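PDB 3NE2: probable aquaporin AqpM, which probably forms a membrane channel through which water moves in either direction under an osmotic gradient. Local coordinates for residues A6-A11 with V102-A107; I18-G23 with I110-G115; L90-R95 with A236-N241. One frame throughout, in Å; residues are numbered along the deposited sequence.

Overall arrangement
All three contacts lie within one aquaporin fold, built of two tandem repeats that each hold three membrane-spanning helices and a pore-forming NPA loop. Along the chain their segments alternate: 6-11, 18-23, 90-95, 102-107, 110-115, 236-241. Interactions 1 and 2 pack one pair of membrane helices, 5-34 with 101-123, at two levels about 14 Å apart between centres; they touch where Phe-9 meets Ile-110, and both border a second subunit. Interaction 3, about 21 Å from interaction 1 and 26 Å from interaction 2 between centres, lies across the chain's centre from interaction 2. It joins the turn after helix 84-91, which begins in the first NPA motif, to the last helix, 224-243.

Interaction 1 (A6-A11 with V102-A107); sequences AKRFTA and VPYIVA
Phe-9 lays one face of its ring against the methyl of Ala-107, a CH-pi contact with Ala-107 CB 3.6 Å from the centroid of the Phe-9 ring and 19° off the ring normal. The methyl is displaced toward the rim, nearest CE1 and CD1. CG of Phe-9 is anti to the backbone N (chi1 -176°), and the ring that follows from it lies nearer helix 101-123 than the direction of CB would suggest. The ring edge has other company: the carbonyl oxygen of Pro-103 lies near the ring plane, with Phe-9 CE1 3.1 Å from Pro-103 O, and CG1 of Val-106 also comes to the edge, 4.1 Å from Phe-9 CZ. One ring thus covers a methyl with its face and meets a backbone oxygen and a valine branch with its rim.

Arg-8 and Tyr-104 form the second part of the contact. Their side chains cross obliquely, the guanidinium and phenol planes 42° apart. Arg-8 CB lies 3.5 Å from Tyr-104 OH, and that hydroxyl sits at the edge of the guanidinium, with Arg-8 NH1 3.7 Å from it. The polar ends are engaged with other partners: Arg-8 forms a salt bridge with Glu-100 through NH1 and a hydrogen bond to Met-3 O through NE, while Tyr-104 OH is hydrogen-bonded to Ser-78 O.

Lys-7 makes a cation-pi contact with Tyr-242 of a second subunit. The segment axes approach to 9.0 Å, with their N-to-C directions broadly alike, at the predicted cytoplasmic end of the pairing between helices 5-34 and 101-123. Helix 53-78 lies beside Arg-8 and Ala-11, and helix 84-91 packs against Tyr-104 and Ile-105.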
ATOM      1  N   ALA C   6      26.561 -23.185  -7.434  1.00119.00           N
ATOM      2  CA  ALA C   6      26.832 -22.364  -8.606  1.00120.42           C
ATOM      3  C   ALA C   6      25.573 -21.634  -9.046  1.00116.31           C
ATOM      4  O   ALA C   6      25.614 -20.455  -9.436  1.00115.82           O
ATOM      5  CB  ALA C   6      27.320 -23.242  -9.716  1.00124.65           C
ATOM      6  N   LYS C   7      24.445 -22.343  -8.974  1.00113.67           N
ATOM      7  CA  LYS C   7      23.141 -21.775  -9.353  1.00110.10           C
ATOM      8  C   LYS C   7      22.513 -20.934  -8.269  1.00106.06           C
ATOM      9  O   LYS C   7      21.730 -20.046  -8.589  1.00103.96           O
ATOM     10  CB  LYS C   7      22.150 -22.867  -9.763  1.00109.56           C
ATOM     11  CG  LYS C   7      22.284 -23.300 -11.223  1.00113.53           C
ATOM     12  CD  LYS C   7      21.288 -24.404 -11.528  1.00114.03           C
ATOM     13  CE  LYS C   7      21.448 -24.975 -12.924  1.00118.71           C
ATOM     14  NZ  LYS C   7      20.395 -26.047 -13.108  1.00119.29           N
ATOM     15  N   ARG C   8      22.825 -21.217  -7.001  1.00105.59           N
ATOM     16  CA  ARG C   8      22.347 -20.369  -5.888  1.00102.70           C
ATOM     17  C   ARG C   8      23.152 -19.057  -5.820  1.00104.12           C
ATOM     18  O   ARG C   8      22.617 -17.989  -5.442  1.00101.89           O
ATOM     19  CB  ARG C   8      22.392 -21.122  -4.560  1.00102.28           C
ATOM     20  CG  ARG C   8      21.409 -22.278  -4.548  1.00101.18           C
ATOM     21  CD  ARG C   8      21.417 -23.089  -3.262  1.00101.10           C
ATOM     22  NE  ARG C   8      22.558 -23.997  -3.174  1.00104.02           N
ATOM     23  CZ  ARG C   8      23.519 -23.931  -2.258  1.00106.04           C
ATOM     24  NH1 ARG C   8      23.532 -23.000  -1.308  1.00105.30           N
ATOM     25  NH2 ARG C   8      24.486 -24.815  -2.298  1.00109.82           N
ATOM     26  N   PHE C   9      24.421 -19.136  -6.224  1.00108.04           N
ATOM     27  CA  PHE C   9      25.242 -17.953  -6.364  1.00110.19           C
ATOM     28  C   PHE C   9      24.635 -16.988  -7.391  1.00108.60           C
ATOM     29  O   PHE C   9      24.381 -15.807  -7.100  1.00107.01           O
ATOM     30  CB  PHE C   9      26.646 -18.359  -6.803  1.00115.65           C
ATOM     31  CG  PHE C   9      27.612 -17.207  -6.885  1.00118.98           C
ATOM     32  CD1 PHE C   9      28.393 -16.861  -5.784  1.00120.95           C
ATOM     33  CD2 PHE C   9      27.737 -16.462  -8.062  1.00120.10           C
ATOM     34  CE1 PHE C   9      29.277 -15.790  -5.855  1.00124.75           C
ATOM     35  CE2 PHE C   9      28.616 -15.399  -8.138  1.00123.47           C
ATOM     36  CZ  PHE C   9      29.392 -15.061  -7.032  1.00126.00           C
ATOM     37  N   THR C  10      24.406 -17.508  -8.592  1.00109.15           N
ATOM     38  CA  THR C  10      23.885 -16.701  -9.679  1.00108.38           C
ATOM     39  C   THR C  10      22.457 -16.274  -9.367  1.00103.80           C
ATOM     40  O   THR C  10      22.021 -15.230  -9.836  1.00103.01           O
ATOM     41  CB  THR C  10      23.946 -17.441 -11.029  1.00110.76           C
ATOM     42  OG1 THR C  10      23.076 -18.574 -11.001  1.00109.46           O
ATOM     43  CG2 THR C  10      25.371 -17.913 -11.318  1.00115.63           C
ATOM     44  N   ALA C  11      21.733 -17.063  -8.568  1.00101.38           N
ATOM     45  CA  ALA C  11      20.415 -16.656  -8.070  1.00 97.46           C
ATOM     46  C   ALA C  11      20.537 -15.481  -7.098  1.00 96.52           C
ATOM     47  O   ALA C  11      19.712 -14.547  -7.166  1.00 94.26           O
ATOM     48  CB  ALA C  11      19.700 -17.816  -7.422  1.00 95.75           C
ATOM     49  N   VAL C 102      30.686 -16.675   2.788  1.00132.75           N
ATOM     50  CA  VAL C 102      31.554 -15.821   1.960  1.00136.52           C
ATOM     51  C   VAL C 102      31.159 -15.834   0.471  1.00133.59           C
ATOM     52  O   VAL C 102      31.138 -14.774  -0.161  1.00133.50           O
ATOM     53  CB  VAL C 102      33.068 -16.151   2.148  1.00144.00           C
ATOM     54  CG1 VAL C 102      33.853 -15.954   0.858  1.00146.83           C
ATOM     55  CG2 VAL C 102      33.651 -15.297   3.254  1.00148.35           C
ATOM     56  N   PRO C 103      30.850 -17.024  -0.089  1.00131.48           N
ATOM     57  CA  PRO C 103      30.340 -17.107  -1.461  1.00128.74           C
ATOM     58  C   PRO C 103      29.017 -16.394  -1.681  1.00123.08           C
ATOM     59  O   PRO C 103      28.800 -15.806  -2.746  1.00122.02           O
ATOM     60  CB  PRO C 103      30.134 -18.598  -1.666  1.00127.71           C
ATOM     61  CG  PRO C 103      31.111 -19.231  -0.782  1.00132.41           C
ATOM     62  CD  PRO C 103      31.217 -18.352   0.425  1.00133.26           C
ATOM     63  N   TYR C 104      28.137 -16.466  -0.686  1.00119.81           N
ATOM     64  CA  TYR C 104      26.853 -15.751  -0.746  1.00115.01           C
ATOM     65  C   TYR C 104      27.016 -14.215  -0.778  1.00115.89           C
ATOM     66  O   TYR C 104      26.439 -13.520  -1.637  1.00113.34           O
ATOM     67  CB  TYR C 104      25.926 -16.198   0.411  1.00112.05           C
ATOM     68  CG  TYR C 104      24.823 -17.158  -0.033  1.00108.21           C
ATOM     69  CD1 TYR C 104      23.493 -16.971   0.377  1.00104.22           C
ATOM     70  CD2 TYR C 104      25.092 -18.209  -0.909  1.00109.02           C
ATOM     71  CE1 TYR C 104      22.475 -17.822  -0.051  1.00100.82           C
ATOM     72  CE2 TYR C 104      24.077 -19.055  -1.346  1.00105.90           C
ATOM     73  CZ  TYR C 104      22.781 -18.860  -0.919  1.00101.75           C
ATOM     74  OH  TYR C 104      21.818 -19.725  -1.380  1.00 99.22           O
ATOM     75  N   ILE C 105      27.833 -13.717   0.154  1.00119.87           N
ATOM     76  CA  ILE C 105      28.097 -12.272   0.326  1.00121.77           C
ATOM     77  C   ILE C 105      28.750 -11.664  -0.916  1.00123.93           C
ATOM     78  O   ILE C 105      28.399 -10.569  -1.322  1.00122.85           O
ATOM     79  CB  ILE C 105      28.966 -11.999   1.601  1.00126.78           C
ATOM     80  CG1 ILE C 105      28.167 -12.365   2.859  1.00124.22           C
ATOM     81  CG2 ILE C 105      29.392 -10.545   1.664  1.00130.11           C
ATOM     82  CD1 ILE C 105      28.869 -12.089   4.148  1.00128.97           C
ATOM     83  N   VAL C 106      29.684 -12.398  -1.514  1.00127.24           N
ATOM     84  CA  VAL C 106      30.296 -12.001  -2.784  1.00129.72           C
ATOM     85  C   VAL C 106      29.249 -11.920  -3.904  1.00124.89           C
ATOM     86  O   VAL C 106      29.251 -10.946  -4.674  1.00125.28           O
ATOM     87  CB  VAL C 106      31.430 -12.972  -3.198  1.00134.37           C
ATOM     88  CG1 VAL C 106      31.789 -12.792  -4.670  1.00135.80           C
ATOM     89  CG2 VAL C 106      32.634 -12.763  -2.316  1.00140.29           C
ATOM     90  N   ALA C 107      28.365 -12.928  -3.985  1.00120.68           N
ATOM     91  CA  ALA C 107      27.258 -12.937  -4.968  1.00116.35           C
ATOM     92  C   ALA C 107      26.374 -11.694  -4.823  1.00113.37           C
ATOM     93  O   ALA C 107      25.986 -11.051  -5.818  1.00111.99           O
ATOM     94  CB  ALA C 107      26.415 -14.201  -4.817  1.00112.69           C
TER

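Interaction 2 (I18-G23 with I110-G115); sequences ILVFFG and IGAALG
Val-20 turns both of its methyls onto Ala-112. CG1 stands anti to the carbonyl carbon (chi1 -58°) and meets the alanine methyl, Val-20 CG1 lying 3.7 Å from Ala-112 CB. CG2, held between the backbone N and the carbonyl carbon, is directed at backbone instead: Ala-112 O is its nearest neighbour, and the CA of Gly-115 lies 3.5 Å from Val-20 CG2. The two methyls thus divide their contacts, CG1 on the Ala-112 methyl and CG2 on the main chain of Ala-112 and Gly-115.

Gly-115 has no side chain and presents its CA to the valine methyl, which is consistent with the close approach here: the segment axes come within 7.4 Å, and the CA atoms of Phe-21 and Gly-115 are 4.4 Å apart. Gly-111 and Gly-115 form a GxxxG pattern, a common way for membrane helices to pack closely. The crossing of -30° is that of a right-handed pair, as in the right-handed helix bundle of aquaporins, and it joins helix 5-34 to helix 101-123 in a buried contact beside the subunit interface.

Phe-21 has CG anti to its backbone N (chi1 -176°), and its ring approaches the Gly-115 carbonyl obliquely, Phe-21 CD2 being 3.5 Å from Gly-115 O. Further along helix 101-123 the ring meets Phe-119 edge-to-face and touches Leu-118 and Cys-122. Across the subunit boundary it packs on Ile-153 of a second subunit.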
ATOM      1  N   ILE C  18      18.322  -6.782  -8.523  1.00 92.85           N
ATOM      2  CA  ILE C  18      16.981  -6.195  -8.547  1.00 90.50           C
ATOM      3  C   ILE C  18      16.710  -5.374  -7.285  1.00 90.21           C
ATOM      4  O   ILE C  18      16.097  -4.294  -7.361  1.00 89.93           O
ATOM      5  CB  ILE C  18      15.891  -7.267  -8.762  1.00 88.12           C
ATOM      6  CG1 ILE C  18      15.805  -7.580 -10.253  1.00 89.19           C
ATOM      7  CG2 ILE C  18      14.543  -6.814  -8.240  1.00 85.12           C
ATOM      8  CD1 ILE C  18      15.505  -8.998 -10.539  1.00 88.96           C
ATOM      9  N   LEU C  19      17.190  -5.860  -6.137  1.00 90.87           N
ATOM     10  CA  LEU C  19      17.106  -5.090  -4.892  1.00 91.52           C
ATOM     11  C   LEU C  19      17.745  -3.718  -5.053  1.00 94.50           C
ATOM     12  O   LEU C  19      17.105  -2.726  -4.735  1.00 94.56           O
ATOM     13  CB  LEU C  19      17.793  -5.788  -3.713  1.00 92.82           C
ATOM     14  CG  LEU C  19      17.991  -4.921  -2.441  1.00 94.37           C
ATOM     15  CD1 LEU C  19      16.632  -4.454  -1.910  1.00 92.38           C
ATOM     16  CD2 LEU C  19      18.779  -5.646  -1.340  1.00 95.12           C
ATOM     17  N   VAL C  20      18.987  -3.647  -5.551  1.00 97.72           N
ATOM     18  CA  VAL C  20      19.658  -2.327  -5.709  1.00101.16           C
ATOM     19  C   VAL C  20      19.273  -1.512  -6.979  1.00100.99           C
ATOM     20  O   VAL C  20      19.515  -0.296  -7.040  1.00103.62           O
ATOM     21  CB  VAL C  20      21.186  -2.424  -5.649  1.00105.53           C
ATOM     22  CG1 VAL C  20      21.615  -3.047  -4.311  1.00106.45           C
ATOM     23  CG2 VAL C  20      21.707  -3.211  -6.839  1.00106.55           C
ATOM     24  N   PHE C  21      18.667  -2.150  -7.984  1.00 98.60           N
ATOM     25  CA  PHE C  21      18.298  -1.417  -9.184  1.00 98.43           C
ATOM     26  C   PHE C  21      17.106  -0.588  -8.819  1.00 96.27           C
ATOM     27  O   PHE C  21      17.136   0.623  -8.936  1.00 97.68           O
ATOM     28  CB  PHE C  21      17.983  -2.345 -10.357  1.00 97.30           C
ATOM     29  CG  PHE C  21      17.697  -1.618 -11.618  1.00 97.98           C
ATOM     30  CD1 PHE C  21      16.450  -1.063 -11.842  1.00 95.64           C
ATOM     31  CD2 PHE C  21      18.688  -1.446 -12.576  1.00101.84           C
ATOM     32  CE1 PHE C  21      16.175  -0.350 -13.014  1.00 97.31           C
ATOM     33  CE2 PHE C  21      18.425  -0.729 -13.763  1.00103.06           C
ATOM     34  CZ  PHE C  21      17.164  -0.172 -13.977  1.00100.55           C
ATOM     35  N   PHE C  22      16.085  -1.261  -8.306  1.00 93.20           N
ATOM     36  CA  PHE C  22      14.774  -0.656  -8.116  1.00 91.42           C
ATOM     37  C   PHE C  22      14.643   0.043  -6.766  1.00 91.97           C
ATOM     38  O   PHE C  22      14.038   1.111  -6.673  1.00 92.25           O
ATOM     39  CB  PHE C  22      13.688  -1.725  -8.226  1.00 88.85           C
ATOM     40  CG  PHE C  22      13.460  -2.227  -9.638  1.00 88.64           C
ATOM     41  CD1 PHE C  22      12.431  -1.726 -10.419  1.00 88.14           C
ATOM     42  CD2 PHE C  22      14.266  -3.207 -10.172  1.00 88.90           C
ATOM     43  CE1 PHE C  22      12.220  -2.194 -11.697  1.00 88.25           C
ATOM     44  CE2 PHE C  22      14.055  -3.654 -11.455  1.00 89.45           C
ATOM     45  CZ  PHE C  22      13.024  -3.143 -12.211  1.00 88.72           C
ATOM     46  N   GLY C  23      15.186  -0.562  -5.716  1.00 92.30           N
ATOM     47  CA  GLY C  23      15.080   0.018  -4.382  1.00 93.19           C
ATOM     48  C   GLY C  23      15.668   1.411  -4.341  1.00 96.31           C
ATOM     49  O   GLY C  23      14.921   2.382  -4.275  1.00 96.60           O
ATOM     50  N   ILE C 110      28.508  -8.448  -5.856  1.00124.42           N
ATOM     51  CA  ILE C 110      28.543  -8.406  -7.325  1.00124.89           C
ATOM     52  C   ILE C 110      27.193  -7.993  -7.920  1.00119.68           C
ATOM     53  O   ILE C 110      27.144  -7.156  -8.829  1.00120.38           O
ATOM     54  CB  ILE C 110      28.944  -9.760  -7.941  1.00126.04           C
ATOM     55  CG1 ILE C 110      30.423 -10.036  -7.679  1.00132.60           C
ATOM     56  CG2 ILE C 110      28.669  -9.775  -9.449  1.00125.65           C
ATOM     57  CD1 ILE C 110      30.874 -11.409  -8.179  1.00134.14           C
ATOM     58  N   GLY C 111      26.106  -8.578  -7.406  1.00114.70           N
ATOM     59  CA  GLY C 111      24.752  -8.227  -7.848  1.00110.05           C
ATOM     60  C   GLY C 111      24.389  -6.771  -7.584  1.00109.61           C
ATOM     61  O   GLY C 111      23.772  -6.092  -8.432  1.00107.91           O
ATOM     62  N   ALA C 112      24.790  -6.293  -6.406  1.00111.30           N
ATOM     63  CA  ALA C 112      24.541  -4.914  -5.995  1.00111.88           C
ATOM     64  C   ALA C 112      25.281  -3.891  -6.859  1.00116.11           C
ATOM     65  O   ALA C 112      24.729  -2.842  -7.211  1.00115.33           O
ATOM     66  CB  ALA C 112      24.943  -4.734  -4.555  1.00113.79           C
ATOM     67  N   ALA C 113      26.543  -4.187  -7.174  1.00121.07           N
ATOM     68  CA  ALA C 113      27.341  -3.330  -8.063  1.00125.59           C
ATOM     69  C   ALA C 113      26.718  -3.258  -9.454  1.00123.39           C
ATOM     70  O   ALA C 113      26.581  -2.185 -10.015  1.00124.12           O
ATOM     71  CB  ALA C 113      28.780  -3.836  -8.142  1.00131.36           C
ATOM     72  N   LEU C 114      26.308  -4.418  -9.970  1.00120.93           N
ATOM     73  CA  LEU C 114      25.631  -4.536 -11.269  1.00119.13           C
ATOM     74  C   LEU C 114      24.326  -3.764 -11.337  1.00114.96           C
ATOM     75  O   LEU C 114      24.079  -3.089 -12.329  1.00115.46           O
ATOM     76  CB  LEU C 114      25.341  -6.004 -11.617  1.00117.35           C
ATOM     77  CG  LEU C 114      26.258  -6.678 -12.651  1.00121.67           C
ATOM     78  CD1 LEU C 114      27.738  -6.552 -12.293  1.00127.09           C
ATOM     79  CD2 LEU C 114      25.855  -8.160 -12.799  1.00119.56           C
ATOM     80  N   GLY C 115      23.493  -3.868 -10.304  1.00111.26           N
ATOM     81  CA  GLY C 115      22.230  -3.102 -10.264  1.00107.97           C
ATOM     82  C   GLY C 115      22.406  -1.573 -10.222  1.00110.18           C
ATOM     83  O   GLY C 115      21.685  -0.801 -10.909  1.00108.96           O
TER

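Interaction 3 (L90-R95 with A236-N241); sequences LWSIGR and AAWLYN
Ser-92 and Trp-238 meet through the indole nitrogen, which lies close to two oxygens of the same serine. Trp-238 NE1 donates a hydrogen bond to Ser-92 OG at 3.2 Å, bent to an N-H...O angle of 136°. The acceptor is nearly in the indole plane, 12° out of it, and Ser-92 CB also lies at the ring edge. Ser-92 O is the other close oxygen, 3.1 Å from Trp-238 NE1, and it approaches the ring obliquely. The serine hydroxyl is set between its backbone N and carbonyl carbon (chi1 82°).

Ile-93 carries the apolar side. Ile-93 CG1 lies 3.7 Å from Ala-237 CB, while the other branch faces an amide, Ile-93 CG2 lying 3.7 Å from Asn-241 OD1. The Asn-241 amide is turned back on its own helix, where ND2 gives a weak bond to Ala-237 O.

Ser-92 and Ile-93 sit in the turn that follows helix 84-91, a type I turn from Trp-91 to Gly-94, with a Schellman motif at Gly-94, whose phi is positive. The contact joins this turn to the predicted cytoplasmic end of helix 224-243. Ser-92 OG takes the indole N-H and gives its own hydrogen to Ala-89 O, so the hydroxyl links Trp-238 to the backbone of the short helix.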
ATOM      1  N   LEU C  90      21.841 -15.878   9.851  1.00110.94           N
ATOM      2  CA  LEU C  90      21.371 -17.271   9.719  1.00108.62           C
ATOM      3  C   LEU C  90      22.480 -18.295  10.001  1.00111.85           C
ATOM      4  O   LEU C  90      22.240 -19.399  10.531  1.00111.64           O
ATOM      5  CB  LEU C  90      20.780 -17.520   8.325  1.00104.40           C
ATOM      6  CG  LEU C  90      19.387 -16.948   8.050  1.00100.50           C
ATOM      7  CD1 LEU C  90      19.061 -17.073   6.568  1.00 96.85           C
ATOM      8  CD2 LEU C  90      18.331 -17.642   8.899  1.00 98.98           C
ATOM      9  N   TRP C  91      23.700 -17.915   9.639  1.00115.07           N
ATOM     10  CA  TRP C  91      24.883 -18.718   9.944  1.00119.16           C
ATOM     11  C   TRP C  91      25.142 -18.793  11.448  1.00123.02           C
ATOM     12  O   TRP C  91      25.509 -19.845  11.974  1.00124.67           O
ATOM     13  CB  TRP C  91      26.117 -18.132   9.264  1.00122.44           C
ATOM     14  CG  TRP C  91      27.374 -18.754   9.750  1.00128.36           C
ATOM     15  CD1 TRP C  91      27.904 -19.946   9.355  1.00129.33           C
ATOM     16  CD2 TRP C  91      28.259 -18.226  10.750  1.00134.89           C
ATOM     17  NE1 TRP C  91      29.075 -20.188  10.036  1.00135.72           N
ATOM     18  CE2 TRP C  91      29.318 -19.148  10.898  1.00139.19           C
ATOM     19  CE3 TRP C  91      28.261 -17.061  11.531  1.00137.57           C
ATOM     20  CZ2 TRP C  91      30.371 -18.939  11.794  1.00146.19           C
ATOM     21  CZ3 TRP C  91      29.303 -16.854  12.418  1.00144.41           C
ATOM     22  CH2 TRP C  91      30.343 -17.791  12.544  1.00148.81           C
ATOM     23  N   SER C  92      24.951 -17.662  12.122  1.00124.59           N
ATOM     24  CA  SER C  92      25.132 -17.579  13.567  1.00129.23           C
ATOM     25  C   SER C  92      24.136 -18.420  14.383  1.00127.59           C
ATOM     26  O   SER C  92      24.318 -18.606  15.589  1.00131.32           O
ATOM     27  CB  SER C  92      25.025 -16.124  14.012  1.00131.40           C
ATOM     28  OG  SER C  92      23.661 -15.760  14.160  1.00127.37           O
ATOM     29  N   ILE C  93      23.075 -18.895  13.726  1.00122.55           N
ATOM     30  CA  ILE C  93      22.118 -19.834  14.328  1.00121.09           C
ATOM     31  C   ILE C  93      22.267 -21.266  13.802  1.00119.89           C
ATOM     32  O   ILE C  93      21.521 -22.161  14.215  1.00118.49           O
ATOM     33  CB  ILE C  93      20.690 -19.432  14.049  1.00116.52           C
ATOM     34  CG1 ILE C  93      20.426 -18.033  14.581  1.00118.28           C
ATOM     35  CG2 ILE C  93      19.739 -20.412  14.698  1.00115.34           C
ATOM     36  CD1 ILE C  93      19.011 -17.588  14.339  1.00114.88           C
ATOM     37  N   GLY C  94      23.233 -21.481  12.908  1.00120.83           N
ATOM     38  CA  GLY C  94      23.504 -22.807  12.360  1.00120.34           C
ATOM     39  C   GLY C  94      22.426 -23.226  11.392  1.00115.25           C
ATOM     40  O   GLY C  94      22.208 -24.433  11.175  1.00114.77           O
ATOM     41  N   ARG C  95      21.759 -22.231  10.811  1.00112.17           N
ATOM     42  CA  ARG C  95      20.758 -22.479   9.771  1.00107.95           C
ATOM     43  C   ARG C  95      21.356 -22.277   8.376  1.00107.21           C
ATOM     44  O   ARG C  95      20.670 -22.519   7.365  1.00104.32           O
ATOM     45  CB  ARG C  95      19.561 -21.558   9.961  1.00105.44           C
ATOM     46  CG  ARG C  95      18.791 -21.851  11.230  1.00106.34           C
ATOM     47  CD  ARG C  95      18.115 -23.185  11.167  1.00105.42           C
ATOM     48  NE  ARG C  95      16.805 -23.115  11.797  1.00105.59           N
ATOM     49  CZ  ARG C  95      15.693 -23.651  11.290  1.00104.47           C
ATOM     50  NH1 ARG C  95      15.722 -24.315  10.135  1.00103.22           N
ATOM     51  NH2 ARG C  95      14.525 -23.514  11.928  1.00104.67           N
ATOM     52  N   ALA C 236      18.636 -10.100  16.657  1.00127.77           N
ATOM     53  CA  ALA C 236      17.253 -10.555  16.401  1.00123.10           C
ATOM     54  C   ALA C 236      17.133 -12.074  16.340  1.00120.72           C
ATOM     55  O   ALA C 236      16.251 -12.663  16.974  1.00120.33           O
ATOM     56  CB  ALA C 236      16.721  -9.963  15.114  1.00118.54           C
ATOM     57  N   ALA C 237      18.030 -12.696  15.574  1.00119.53           N
ATOM     58  CA  ALA C 237      18.045 -14.153  15.378  1.00117.28           C
ATOM     59  C   ALA C 237      18.128 -14.865  16.704  1.00121.00           C
ATOM     60  O   ALA C 237      17.306 -15.719  17.003  1.00119.25           O
ATOM     61  CB  ALA C 237      19.225 -14.565  14.502  1.00116.84           C
ATOM     62  N   TRP C 238      19.119 -14.471  17.500  1.00126.65           N
ATOM     63  CA  TRP C 238      19.390 -15.083  18.803  1.00131.37           C
ATOM     64  C   TRP C 238      18.315 -14.797  19.836  1.00132.94           C
ATOM     65  O   TRP C 238      17.983 -15.675  20.624  1.00134.49           O
ATOM     66  CB  TRP C 238      20.752 -14.645  19.340  1.00137.54           C
ATOM     67  CG  TRP C 238      21.862 -15.433  18.735  1.00138.17           C
ATOM     68  CD1 TRP C 238      22.392 -15.289  17.486  1.00135.90           C
ATOM     69  CD2 TRP C 238      22.565 -16.517  19.347  1.00142.29           C
ATOM     70  NE1 TRP C 238      23.393 -16.211  17.285  1.00137.90           N
ATOM     71  CE2 TRP C 238      23.521 -16.979  18.412  1.00141.79           C
ATOM     72  CE3 TRP C 238      22.484 -17.142  20.595  1.00146.22           C
ATOM     73  CZ2 TRP C 238      24.385 -18.034  18.685  1.00144.88           C
ATOM     74  CZ3 TRP C 238      23.342 -18.192  20.867  1.00149.46           C
ATOM     75  CH2 TRP C 238      24.283 -18.628  19.915  1.00148.71           C
ATOM     76  N   LEU C 239      17.753 -13.591  19.827  1.00132.97           N
ATOM     77  CA  LEU C 239      16.620 -13.308  20.706  1.00134.35           C
ATOM     78  C   LEU C 239      15.417 -14.194  20.355  1.00129.68           C
ATOM     79  O   LEU C 239      14.781 -14.748  21.253  1.00131.68           O
ATOM     80  CB  LEU C 239      16.187 -11.840  20.623  1.00135.19           C
ATOM     81  CG  LEU C 239      15.152 -11.460  21.692  1.00137.89           C
ATOM     82  CD1 LEU C 239      15.837 -11.346  23.054  1.00145.04           C
ATOM     83  CD2 LEU C 239      14.416 -10.185  21.330  1.00136.32           C
ATOM     84  N   TYR C 240      15.114 -14.318  19.056  1.00124.01           N
ATOM     85  CA  TYR C 240      13.966 -15.103  18.596  1.00119.80           C
ATOM     86  C   TYR C 240      13.964 -16.505  19.193  1.00120.78           C
ATOM     87  O   TYR C 240      12.981 -16.952  19.782  1.00121.17           O
ATOM     88  CB  TYR C 240      13.960 -15.227  17.070  1.00114.47           C
ATOM     89  CG  TYR C 240      12.669 -15.818  16.580  1.00111.11           C
ATOM     90  CD1 TYR C 240      12.532 -17.177  16.383  1.00110.05           C
ATOM     91  CD2 TYR C 240      11.574 -15.026  16.365  1.00110.34           C
ATOM     92  CE1 TYR C 240      11.334 -17.726  15.964  1.00108.52           C
ATOM     93  CE2 TYR C 240      10.379 -15.557  15.940  1.00108.40           C
ATOM     94  CZ  TYR C 240      10.255 -16.901  15.741  1.00107.48           C
ATOM     95  OH  TYR C 240       9.040 -17.408  15.311  1.00105.95           O
ATOM     96  N   ASN C 241      15.083 -17.193  19.005  1.00121.27           N
ATOM     97  CA  ASN C 241      15.249 -18.560  19.463  1.00122.41           C
ATOM     98  C   ASN C 241      15.060 -18.645  20.968  1.00127.51           C
ATOM     99  O   ASN C 241      14.433 -19.570  21.464  1.00128.13           O
ATOM    100  CB  ASN C 241      16.632 -19.111  19.044  1.00123.03           C
ATOM    101  CG  ASN C 241      16.686 -19.533  17.575  1.00118.01           C
ATOM    102  OD1 ASN C 241      17.069 -20.638  17.260  1.00118.37           O
ATOM    103  ND2 ASN C 241      16.298 -18.650  16.686  1.00115.47           N
TER